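Local coordinates for protein isomaltodextranase (Arthrobacter globiformis, PDB 5AWO) that hydrolyses alpha-1,6-glucosidic linkages in dextran-type polysaccharides, releasing successive isomaltose units from the non-reducing chain ends, at residues 273-278 against 294-299. Sequence-based numbering, arbitrary orientation.
Sequences GGWDRL and NPFCGF
Segments 273-278 and 294-299 of the glycoside hydrolase family 27 (beta/alpha)8 barrel, each carrying a short helix, pack here in the stretch of chain between the barrel strands 263-265 and 312-314. Their short axes run 20° from parallel and 10.2 Å apart at closest, and the C-terminal part of the first, around Leu-278, faces the N-terminal turn of the second. The apolar part centres on Leu-278. With CG anti to its own backbone N (chi1 -164°), its two methyls divide the work: CD1 lies 4.0 Å from CG of Pro-295, the two side chains crossing at about a right angle, while CD2 reaches CE2 of Phe-296 at 3.9 Å. The same Phe-296 corner meets CH2, on the six-membered ring of Trp-275, at 4.2 Å. Both rings extend the packing beyond the two helices: Trp-275 stacks on His-458, and Phe-296 makes an edge-to-face contact with Phe-410, whose strand 405-410 belongs to the beta-sandwich that follows the barrel.

The remaining contacts are carbonyl to carbon, and no hydrogen bond links the two segments. The O of Leu-278 faces the start of the second helix, with CB of Asn-294, the N-cap residue, 3.5 Å away and CD2 of Phe-296 at 3.4 Å. An alanine in place of Pro-295 would probably loosen this junction, since CG, which meets the Leu-278 methyl, and CD, which meets the carbonyls, would be gone. CD of that proline lies against two successive carbonyls on one side, 3.3 Å from O of Arg-277 and 3.1 Å from O of Leu-278.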
loop_
_atom_site.group_PDB
_atom_site.type_symbol
_atom_site.label_atom_id
_atom_site.label_comp_id
_atom_site.label_asym_id
_atom_site.label_seq_id
_atom_site.Cartn_x
_atom_site.Cartn_y
_atom_site.Cartn_z
ATOM N N GLY A 273 16.757 8.389 10.238
ATOM C CA GLY A 273 15.525 9.126 10.363
ATOM C C GLY A 273 15.740 10.592 10.036
ATOM O O GLY A 273 16.623 10.987 9.248
ATOM N N GLY A 274 14.862 11.394 10.609
ATOM C CA GLY A 274 14.918 12.847 10.397
ATOM C C GLY A 274 14.495 13.313 9.028
ATOM O O GLY A 274 14.107 12.517 8.159
ATOM N N TRP A 275 14.569 14.617 8.838
ATOM C CA TRP A 275 14.116 15.250 7.604
ATOM C C TRP A 275 14.864 14.782 6.362
ATOM O O TRP A 275 14.229 14.582 5.324
ATOM C CB TRP A 275 14.196 16.779 7.744
ATOM C CG TRP A 275 13.522 17.449 6.580
ATOM C CD1 TRP A 275 14.088 17.945 5.467
ATOM C CD2 TRP A 275 12.116 17.623 6.421
ATOM N NE1 TRP A 275 13.129 18.425 4.604
ATOM C CE2 TRP A 275 11.903 18.252 5.185
ATOM C CE3 TRP A 275 11.014 17.319 7.227
ATOM C CZ2 TRP A 275 10.622 18.551 4.714
ATOM C CZ3 TRP A 275 9.754 17.627 6.772
ATOM C CH2 TRP A 275 9.572 18.258 5.533
ATOM N N ASP A 276 16.169 14.569 6.433
ATOM C CA ASP A 276 16.880 14.176 5.241
ATOM C C ASP A 276 16.388 12.824 4.694
ATOM O O ASP A 276 16.277 12.653 3.505
ATOM C CB ASP A 276 18.405 14.187 5.435
ATOM C CG ASP A 276 19.162 14.081 4.114
ATOM O OD1 ASP A 276 18.889 14.859 3.184
ATOM O OD2 ASP A 276 19.975 13.149 3.972
ATOM N N ARG A 277 16.010 11.899 5.578
ATOM C CA ARG A 277 15.463 10.629 5.121
ATOM C C ARG A 277 13.996 10.758 4.679
ATOM O O ARG A 277 13.577 10.037 3.762
ATOM C CB ARG A 277 15.610 9.563 6.186
ATOM C CG ARG A 277 17.060 9.078 6.274
ATOM C CD ARG A 277 17.256 7.882 5.334
ATOM N NE ARG A 277 18.634 7.734 5.010
ATOM C CZ ARG A 277 19.148 6.752 4.320
ATOM N NH1 ARG A 277 18.416 5.709 3.964
ATOM N NH2 ARG A 277 20.429 6.786 4.030
ATOM N N LEU A 278 13.251 11.685 5.262
ATOM C CA LEU A 278 11.865 11.887 4.863
ATOM C C LEU A 278 11.708 12.605 3.528
ATOM O O LEU A 278 10.751 12.325 2.786
ATOM C CB LEU A 278 11.110 12.651 5.953
ATOM C CG LEU A 278 9.570 12.609 5.860
ATOM C CD1 LEU A 278 9.033 11.289 6.386
ATOM C CD2 LEU A 278 8.941 13.786 6.595
ATOM N N ASN A 294 13.430 9.223 -1.023
ATOM C CA ASN A 294 12.624 9.761 0.073
ATOM C C ASN A 294 11.153 9.483 -0.188
ATOM O O ASN A 294 10.724 9.349 -1.355
ATOM C CB ASN A 294 12.904 11.263 0.307
ATOM C CG ASN A 294 12.486 12.136 -0.851
ATOM O OD1 ASN A 294 13.335 12.599 -1.660
ATOM N ND2 ASN A 294 11.225 12.354 -0.988
ATOM N N PRO A 295 10.353 9.343 0.885
ATOM C CA PRO A 295 8.945 8.956 0.702
ATOM C C PRO A 295 8.051 10.045 0.127
ATOM O O PRO A 295 7.044 9.717 -0.502
ATOM C CB PRO A 295 8.517 8.499 2.097
ATOM C CG PRO A 295 9.465 9.238 3.031
ATOM C CD PRO A 295 10.776 9.223 2.294
ATOM N N PHE A 296 8.404 11.333 0.259
ATOM C CA PHE A 296 7.624 12.313 -0.469
ATOM C C PHE A 296 7.623 11.955 -1.947
ATOM O O PHE A 296 6.561 11.927 -2.589
ATOM C CB PHE A 296 8.135 13.734 -0.276
ATOM C CG PHE A 296 7.586 14.433 0.934
ATOM C CD1 PHE A 296 6.287 14.945 0.911
ATOM C CD2 PHE A 296 8.343 14.628 2.070
ATOM C CE1 PHE A 296 5.770 15.602 2.013
ATOM C CE2 PHE A 296 7.837 15.291 3.160
ATOM C CZ PHE A 296 6.536 15.792 3.137
ATOM N N CYS A 297 8.796 11.674 -2.504
ATOM C CA CYS A 297 8.899 11.358 -3.924
ATOM C C CYS A 297 8.395 9.946 -4.212
ATOM O O CYS A 297 7.755 9.723 -5.250
ATOM C CB CYS A 297 10.330 11.468 -4.413
ATOM S SG CYS A 297 10.946 13.178 -4.460
ATOM N N GLY A 298 8.689 8.978 -3.350
ATOM C CA GLY A 298 8.247 7.623 -3.613
ATOM C C GLY A 298 6.737 7.435 -3.550
ATOM O O GLY A 298 6.146 6.720 -4.383
ATOM N N PHE A 299 6.080 8.016 -2.552
ATOM C CA PHE A 299 4.632 7.948 -2.484
ATOM C C PHE A 299 4.060 8.624 -3.724
ATOM O O PHE A 299 3.123 8.097 -4.355
ATOM C CB PHE A 299 4.089 8.675 -1.252
ATOM C CG PHE A 299 4.195 7.913 0.059
ATOM C CD1 PHE A 299 3.808 6.580 0.184
ATOM C CD2 PHE A 299 4.615 8.578 1.209
ATOM C CE1 PHE A 299 3.839 5.934 1.411
ATOM C CE2 PHE A 299 4.657 7.936 2.427
ATOM C CZ PHE A 299 4.264 6.611 2.529
#